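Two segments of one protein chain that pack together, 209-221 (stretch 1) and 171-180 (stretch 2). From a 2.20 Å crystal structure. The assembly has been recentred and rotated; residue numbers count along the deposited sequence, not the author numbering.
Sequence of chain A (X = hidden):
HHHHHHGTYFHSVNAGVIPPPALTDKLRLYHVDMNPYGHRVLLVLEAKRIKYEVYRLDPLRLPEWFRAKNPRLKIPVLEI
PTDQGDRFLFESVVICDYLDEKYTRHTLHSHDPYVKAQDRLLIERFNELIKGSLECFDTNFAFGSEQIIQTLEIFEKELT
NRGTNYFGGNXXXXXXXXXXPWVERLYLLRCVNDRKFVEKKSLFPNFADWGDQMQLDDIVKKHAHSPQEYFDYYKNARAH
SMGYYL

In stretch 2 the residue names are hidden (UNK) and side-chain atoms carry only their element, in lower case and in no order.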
ATOM      1  N   ASP A 209     -10.577  23.749  10.496  1.00 32.88           N
ATOM      2  CA  ASP A 209     -11.894  23.998   9.917  1.00 33.63           C
ATOM      3  C   ASP A 209     -12.529  22.709   9.383  1.00 31.83           C
ATOM      4  O   ASP A 209     -13.687  22.416   9.676  1.00 32.32           O
ATOM      5  CB  ASP A 209     -11.799  25.039   8.791  1.00 34.87           C
ATOM      6  CG  ASP A 209     -11.677  26.463   9.306  1.00 38.50           C
ATOM      7  OD1 ASP A 209     -11.548  26.666  10.537  1.00 40.78           O
ATOM      8  OD2 ASP A 209     -11.709  27.394   8.467  1.00 41.17           O
ATOM      9  N   TRP A 210     -11.753  21.949   8.613  1.00 30.30           N
ATOM     10  CA  TRP A 210     -12.172  20.663   8.058  1.00 28.24           C
ATOM     11  C   TRP A 210     -12.573  19.684   9.172  1.00 27.66           C
ATOM     12  O   TRP A 210     -13.632  19.053   9.099  1.00 27.15           O
ATOM     13  CB  TRP A 210     -11.054  20.105   7.160  1.00 26.87           C
ATOM     14  CG  TRP A 210     -11.197  18.655   6.766  1.00 25.00           C
ATOM     15  CD1 TRP A 210     -11.927  18.155   5.722  1.00 24.41           C
ATOM     16  CD2 TRP A 210     -10.582  17.530   7.398  1.00 22.35           C
ATOM     17  NE1 TRP A 210     -11.811  16.788   5.675  1.00 22.89           N
ATOM     18  CE2 TRP A 210     -10.990  16.376   6.690  1.00 21.64           C
ATOM     19  CE3 TRP A 210      -9.729  17.382   8.498  1.00 21.88           C
ATOM     20  CZ2 TRP A 210     -10.575  15.090   7.044  1.00 20.03           C
ATOM     21  CZ3 TRP A 210      -9.313  16.112   8.851  1.00 20.70           C
ATOM     22  CH2 TRP A 210      -9.739  14.977   8.126  1.00 20.95           C
ATOM     23  N   GLY A 211     -11.732  19.584  10.202  1.00 27.78           N
ATOM     24  CA  GLY A 211     -12.054  18.835  11.418  1.00 27.79           C
ATOM     25  C   GLY A 211     -13.433  19.144  11.983  1.00 29.17           C
ATOM     26  O   GLY A 211     -14.193  18.230  12.324  1.00 28.49           O
ATOM     27  N   ASP A 212     -13.759  20.431  12.070  1.00 31.07           N
ATOM     28  CA  ASP A 212     -15.063  20.870  12.573  1.00 32.96           C
ATOM     29  C   ASP A 212     -16.192  20.390  11.674  1.00 32.64           C
ATOM     30  O   ASP A 212     -17.210  19.894  12.155  1.00 33.09           O
ATOM     31  CB  ASP A 212     -15.110  22.400  12.698  1.00 35.09           C
ATOM     32  CG  ASP A 212     -14.232  22.918  13.812  1.00 36.72           C
ATOM     33  OD1 ASP A 212     -13.943  22.143  14.752  1.00 38.09           O
ATOM     34  OD2 ASP A 212     -13.832  24.098  13.753  1.00 38.59           O
ATOM     35  N   GLN A 213     -16.000  20.540  10.367  1.00 32.09           N
ATOM     36  CA  GLN A 213     -16.986  20.096   9.391  1.00 32.23           C
ATOM     37  C   GLN A 213     -17.158  18.577   9.390  1.00 30.37           C
ATOM     38  O   GLN A 213     -18.278  18.086   9.309  1.00 30.27           O
ATOM     39  CB  GLN A 213     -16.627  20.612   7.991  1.00 32.71           C
ATOM     40  CG  GLN A 213     -16.880  22.112   7.808  1.00 36.54           C
ATOM     41  CD  GLN A 213     -18.354  22.460   7.853  1.00 40.63           C
ATOM     42  OE1 GLN A 213     -19.172  21.852   7.153  1.00 42.47           O
ATOM     43  NE2 GLN A 213     -18.706  23.445   8.674  1.00 43.72           N
ATOM     44  N   MET A 214     -16.050  17.840   9.492  1.00 28.87           N
ATOM     45  CA  MET A 214     -16.110  16.381   9.569  1.00 27.38           C
ATOM     46  C   MET A 214     -16.904  15.936  10.793  1.00 28.27           C
ATOM     47  O   MET A 214     -17.650  14.973  10.719  1.00 27.66           O
ATOM     48  CB  MET A 214     -14.709  15.766   9.616  1.00 25.82           C
ATOM     49  CG  MET A 214     -13.954  15.769   8.296  1.00 24.17           C
ATOM     50  SD  MET A 214     -14.661  14.734   6.992  1.00 21.36           S
ATOM     51  CE  MET A 214     -14.352  13.083   7.635  1.00 20.24           C
ATOM     52  N   GLN A 215     -16.754  16.645  11.913  1.00 29.86           N
ATOM     53  CA  GLN A 215     -17.493  16.294  13.135  1.00 31.42           C
ATOM     54  C   GLN A 215     -19.020  16.355  12.977  1.00 32.41           C
ATOM     55  O   GLN A 215     -19.751  15.665  13.696  1.00 32.57           O
ATOM     56  CB  GLN A 215     -17.040  17.153  14.315  1.00 32.60           C
ATOM     57  CG  GLN A 215     -15.665  16.757  14.858  1.00 33.87           C
ATOM     58  CD  GLN A 215     -15.190  17.685  15.954  1.00 37.49           C
ATOM     59  OE1 GLN A 215     -14.292  18.500  15.742  1.00 38.57           O
ATOM     60  NE2 GLN A 215     -15.812  17.585  17.133  1.00 38.98           N
ATOM     61  N   LEU A 216     -19.490  17.161  12.028  1.00 33.34           N
ATOM     62  CA  LEU A 216     -20.921  17.313  11.777  1.00 34.89           C
ATOM     63  C   LEU A 216     -21.482  16.292  10.788  1.00 34.30           C
ATOM     64  O   LEU A 216     -22.702  16.165  10.659  1.00 35.32           O
ATOM     65  CB  LEU A 216     -21.239  18.744  11.314  1.00 36.74           C
ATOM     66  CG  LEU A 216     -20.814  19.892  12.241  1.00 38.42           C
ATOM     67  CD1 LEU A 216     -21.153  21.252  11.631  1.00 40.53           C
ATOM     68  CD2 LEU A 216     -21.448  19.750  13.620  1.00 40.01           C
ATOM     69  N   ASP A 217     -20.592  15.563  10.113  1.00 33.13           N
ATOM     70  CA  ASP A 217     -20.965  14.552   9.113  1.00 32.80           C
ATOM     71  C   ASP A 217     -21.710  13.392   9.779  1.00 32.78           C
ATOM     72  O   ASP A 217     -21.249  12.837  10.780  1.00 31.94           O
ATOM     73  CB  ASP A 217     -19.701  14.052   8.396  1.00 31.67           C
ATOM     74  CG  ASP A 217     -19.996  13.306   7.103  1.00 32.28           C
ATOM     75  OD1 ASP A 217     -20.619  13.885   6.181  1.00 35.22           O
ATOM     76  OD2 ASP A 217     -19.574  12.140   6.992  1.00 31.43           O
ATOM     77  N   ASP A 218     -22.865  13.037   9.216  1.00 33.60           N
ATOM     78  CA  ASP A 218     -23.733  11.989   9.769  1.00 34.14           C
ATOM     79  C   ASP A 218     -23.055  10.631   9.928  1.00 32.45           C
ATOM     80  O   ASP A 218     -23.308   9.907  10.897  1.00 32.69           O
ATOM     81  CB  ASP A 218     -24.991  11.838   8.917  1.00 35.58           C
ATOM     82  CG  ASP A 218     -25.834  13.094   8.913  1.00 39.15           C
ATOM     83  OD1 ASP A 218     -26.782  13.181   9.732  1.00 41.72           O
ATOM     84  OD2 ASP A 218     -25.523  14.001   8.112  1.00 40.80           O
ATOM     85  N   ILE A 219     -22.198  10.302   8.966  1.00 30.71           N
ATOM     86  CA  ILE A 219     -21.411   9.081   8.988  1.00 28.92           C
ATOM     87  C   ILE A 219     -20.368   9.117  10.116  1.00 28.28           C
ATOM     88  O   ILE A 219     -20.233   8.150  10.872  1.00 28.00           O
ATOM     89  CB  ILE A 219     -20.769   8.837   7.598  1.00 28.22           C
ATOM     90  CG1 ILE A 219     -21.869   8.604   6.552  1.00 29.78           C
ATOM     91  CG2 ILE A 219     -19.799   7.655   7.626  1.00 26.30           C
ATOM     92  CD1 ILE A 219     -21.535   9.150   5.179  1.00 31.36           C
ATOM     93  N   VAL A 220     -19.642  10.230  10.228  1.00 27.83           N
ATOM     94  CA  VAL A 220     -18.676  10.425  11.308  1.00 27.47           C
ATOM     95  C   VAL A 220     -19.346  10.256  12.679  1.00 28.74           C
ATOM     96  O   VAL A 220     -18.869   9.500  13.539  1.00 28.52           O
ATOM     97  CB  VAL A 220     -18.005  11.817  11.211  1.00 27.66           C
ATOM     98  CG1 VAL A 220     -17.355  12.224  12.546  1.00 27.70           C
ATOM     99  CG2 VAL A 220     -16.991  11.844  10.074  1.00 26.42           C
ATOM    100  N   LYS A 221     -20.463  10.956  12.849  1.00 29.89           N
ATOM    101  CA  LYS A 221     -21.230  10.974  14.089  1.00 31.80           C
ATOM    102  C   LYS A 221     -21.683   9.579  14.536  1.00 31.52           C
ATOM    103  O   LYS A 221     -21.713   9.287  15.727  1.00 32.19           O
ATOM    104  CB  LYS A 221     -22.440  11.892  13.917  1.00 33.19           C
ATOM    105  CG  LYS A 221     -22.667  12.847  15.060  1.00 35.74           C
ATOM    106  CD  LYS A 221     -23.756  13.882  14.715  1.00 38.73           C
ATOM    107  CE  LYS A 221     -23.976  14.861  15.864  1.00 42.01           C
ATOM    108  NZ  LYS A 221     -22.680  15.355  16.432  1.00 42.80           N
ATOM    109  N   UNK A 171     -17.992  17.379  -0.914  1.00 23.09           N
ATOM    110  CA  UNK A 171     -18.405  16.347   0.033  1.00 22.50           C
ATOM    111  C   UNK A 171     -17.195  15.496   0.389  1.00 21.59           C
ATOM    112  O   UNK A 171     -16.248  15.417  -0.403  1.00 21.24           O
ATOM    113  n   UNK A 171     -22.705  17.392   0.006  1.00 28.71           N
ATOM    114  c   UNK A 171     -19.487  15.442  -0.564  1.00 22.26           C
ATOM    115  c   UNK A 171     -20.810  16.115  -0.856  1.00 24.59           C
ATOM    116  n   UNK A 171     -23.875  19.226  -0.724  1.00 31.31           N
ATOM    117  c   UNK A 171     -21.497  16.665   0.392  1.00 25.18           C
ATOM    118  c   UNK A 171     -22.726  18.662  -0.381  1.00 28.90           C
ATOM    119  n   UNK A 171     -21.602  19.371  -0.416  1.00 27.83           N
ATOM    120  N   UNK A 172     -17.224  14.837   1.569  1.00 21.44           N
ATOM    121  CA  UNK A 172     -16.095  13.970   1.939  1.00 20.34           C
ATOM    122  C   UNK A 172     -15.918  12.790   0.978  1.00 19.83           C
ATOM    123  O   UNK A 172     -16.901  12.203   0.524  1.00 20.68           O
ATOM    124  c   UNK A 172     -16.447  13.479   3.348  1.00 19.88           C
ATOM    125  c   UNK A 172     -17.574  14.319   3.823  1.00 21.49           C
ATOM    126  c   UNK A 172     -18.242  14.939   2.637  1.00 21.91           C
ATOM    127  N   UNK A 173     -14.668  12.473   0.656  1.00 18.98           N
ATOM    128  CA  UNK A 173     -14.340  11.338  -0.208  1.00 18.05           C
ATOM    129  C   UNK A 173     -13.497  10.333   0.538  1.00 16.60           C
ATOM    130  O   UNK A 173     -13.368  10.415   1.757  1.00 16.12           O
ATOM    131  N   UNK A 174     -12.920   9.380  -0.191  1.00 16.40           N
ATOM    132  CA  UNK A 174     -12.110   8.326   0.417  1.00 14.95           C
ATOM    133  C   UNK A 174     -10.987   8.841   1.335  1.00 15.14           C
ATOM    134  O   UNK A 174     -10.806   8.328   2.439  1.00 14.88           O
ATOM    135  s   UNK A 174     -11.846   5.104   0.838  1.00 12.72           S
ATOM    136  c   UNK A 174     -12.455   4.043  -0.480  1.00 14.29           C
ATOM    137  c   UNK A 174     -11.512   7.410  -0.660  1.00 15.02           C
ATOM    138  c   UNK A 174     -10.750   6.214  -0.087  1.00 12.75           C
ATOM    139  N   UNK A 175     -10.225   9.832   0.881  1.00 15.56           N
ATOM    140  CA  UNK A 175      -9.128  10.360   1.705  1.00 15.77           C
ATOM    141  C   UNK A 175      -9.635  10.909   3.060  1.00 16.03           C
ATOM    142  O   UNK A 175      -9.091  10.566   4.114  1.00 16.01           O
ATOM    143  c   UNK A 175      -7.084  12.006   1.654  1.00 17.19           C
ATOM    144  c   UNK A 175      -6.426  13.087   0.804  1.00 16.93           C
ATOM    145  c   UNK A 175      -6.053  10.919   2.061  1.00 15.32           C
ATOM    146  c   UNK A 175      -8.305  11.406   0.940  1.00 15.93           C
ATOM    147  N   UNK A 176     -10.688  11.723   3.029  1.00 16.30           N
ATOM    148  CA  UNK A 176     -11.308  12.221   4.260  1.00 16.74           C
ATOM    149  C   UNK A 176     -11.594  11.132   5.301  1.00 16.40           C
ATOM    150  O   UNK A 176     -11.195  11.260   6.454  1.00 16.33           O
ATOM    151  c   UNK A 176     -12.585  12.990   3.930  1.00 16.95           C
ATOM    152  o   UNK A 176     -12.533  14.004   1.802  1.00 18.84           O
ATOM    153  o   UNK A 176     -11.886  15.226   3.520  1.00 15.22           O
ATOM    154  c   UNK A 176     -12.321  14.160   3.022  1.00 17.55           C
ATOM    155  N   UNK A 177     -12.274  10.064   4.894  1.00 16.37           N
ATOM    156  CA  UNK A 177     -12.633   8.997   5.827  1.00 16.06           C
ATOM    157  C   UNK A 177     -11.439   8.116   6.231  1.00 15.72           C
ATOM    158  O   UNK A 177     -11.394   7.633   7.363  1.00 15.18           O
ATOM    159  c   UNK A 177     -15.109   8.845   5.161  1.00 16.66           C
ATOM    160  c   UNK A 177     -16.955  10.031   6.188  1.00 17.99           C
ATOM    161  c   UNK A 177     -15.726   9.393   6.284  1.00 16.34           C
ATOM    162  c   UNK A 177     -17.578  10.135   4.963  1.00 18.56           C
ATOM    163  c   UNK A 177     -16.995   9.594   3.834  1.00 18.14           C
ATOM    164  c   UNK A 177     -13.769   8.132   5.274  1.00 15.76           C
ATOM    165  o   UNK A 177     -18.797  10.776   4.877  1.00 20.84           O
ATOM    166  c   UNK A 177     -15.763   8.953   3.935  1.00 15.82           C
ATOM    167  N   UNK A 178     -10.493   7.905   5.312  1.00 15.62           N
ATOM    168  CA  UNK A 178      -9.285   7.120   5.608  1.00 15.99           C
ATOM    169  C   UNK A 178      -8.462   7.753   6.730  1.00 16.77           C
ATOM    170  O   UNK A 178      -7.868   7.061   7.549  1.00 17.36           O
ATOM    171  s   UNK A 178      -9.516   4.408   3.893  1.00 16.39           S
ATOM    172  c   UNK A 178      -8.936   6.000   3.278  1.00 16.04           C
ATOM    173  c   UNK A 178      -8.013   3.464   3.931  1.00 17.79           C
ATOM    174  c   UNK A 178      -8.398   6.965   4.359  1.00 16.32           C
ATOM    175  N   UNK A 179      -8.453   9.076   6.751  1.00 17.25           N
ATOM    176  CA  UNK A 179      -7.619   9.874   7.629  1.00 18.33           C
ATOM    177  C   UNK A 179      -8.318  10.185   8.968  1.00 18.70           C
ATOM    178  O   UNK A 179      -7.657  10.339  10.011  1.00 19.59           O
ATOM    179  c   UNK A 179      -7.225  11.167   6.850  1.00 18.99           C
ATOM    180  c   UNK A 179      -7.281  12.393   7.676  1.00 21.21           C
ATOM    181  c   UNK A 179      -5.876  10.985   6.135  1.00 19.82           C
ATOM    182  N   UNK A 180      -9.647  10.238   8.937  1.00 17.83           N
ATOM    183  CA  UNK A 180     -10.429  10.709  10.077  1.00 18.20           C
ATOM    184  C   UNK A 180     -10.197  10.000  11.421  1.00 17.90           C
ATOM    185  O   UNK A 180     -10.062  10.679  12.439  1.00 18.88           O
ATOM    186  c   UNK A 180     -12.794  15.214  12.653  1.00 20.43           C
ATOM    187  c   UNK A 180     -11.936  15.077  11.551  1.00 19.51           C
ATOM    188  c   UNK A 180     -12.563  12.770  11.331  1.00 19.11           C
ATOM    189  c   UNK A 180     -11.932  10.759   9.765  1.00 17.95           C
ATOM    190  c   UNK A 180     -13.406  12.931  12.446  1.00 19.82           C
ATOM    191  c   UNK A 180     -12.684  11.405  10.898  1.00 18.83           C
ATOM    192  c   UNK A 180     -11.813  13.868  10.883  1.00 17.69           C
ATOM    193  c   UNK A 180     -13.556  10.810  11.750  1.00 18.48           C
ATOM    194  c   UNK A 180     -13.546  14.159  13.109  1.00 21.38           C
ATOM    195  n   UNK A 180     -14.008  11.722  12.684  1.00 19.39           N
TER

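Position 171 carries seven side-chain atoms: three carbons, a nitrogen, then a carbon bearing two more nitrogens. Its CA-to-CB bond points away from stretch 1, and no side-chain atom comes within 6.4 Å of it; the residue is Arg171. At position 172 three carbons close a ring onto the backbone nitrogen; the CA-to-CB bond points toward stretch 1, and the ring touches Met214 and Asp217. This is Pro172, with CB 4.2 Å from SD of Met214 and CG 3.9 Å from OD1 of Asp217. Position 173 has no atom beyond the backbone and is Gly173, the N-cap of the helix that follows.

Position 174 has two carbons, a sulfur and a terminal carbon in an unbranched chain, out of reach of stretch 1: Met174. Four carbons forked at the second, again without contact, identify position 175 as Leu175.

Position 176 has two carbons, the second carrying two oxygens, too short for a glutamate; one oxygen meets the indole nitrogen of Trp210. This is Asp176. Trp210 NE1 donates to Asp176 OD1 at 2.7 Å, in the plane of the indole at its edge, while Asp176 OD2 accepts from the backbone N of Gly173 at 2.9 Å. One carboxylate thus ties the first turn of its own helix to the neighbouring one.

At position 177 a carbon leads to a six-carbon ring bearing one oxygen, which reaches the carboxylate of Asp217. The residue is Tyr177, and its OH donates to Asp217 OD2 at 2.6 Å. Ile219 also packs here, with CG2 4.0 Å from Tyr177 CE2.

Position 178 repeats the unbranched pattern of two carbons, sulfur and carbon, and makes no contact: Met178. Position 179 has one carbon carrying two others, one of which packs against the indole of Trp210; this is Val179, with CG1 3.6 Å from Trp210 CH2.

Position 180 holds ten side-chain atoms: one carbon, then fused five- and six-membered rings containing eight carbons and a nitrogen. They nestle among Trp210, Gly211, Met214 and Val220, and only tryptophan fits: Trp180.

The two helices, 209-216 and 174-180, cross at right angles with their axes 12.0 Å apart, and large side chains fill the space between them. Trp180 is the central knob. Met214 CB sits over its six-membered ring, 3.6 Å from the centroid, and Val220 CG2 covers the five-membered ring, while the edge of Trp180 turns toward the face of Trp210, the planes at 79°. The hydrogen bonds from Trp210 to Asp176 and from Tyr177 to Asp217 satisfy polar groups beside this apolar packing, so the contact combines a close-fitting aromatic centre with two directional ties.

Stretch 2, residues 171-180: RPGMLDYMVW
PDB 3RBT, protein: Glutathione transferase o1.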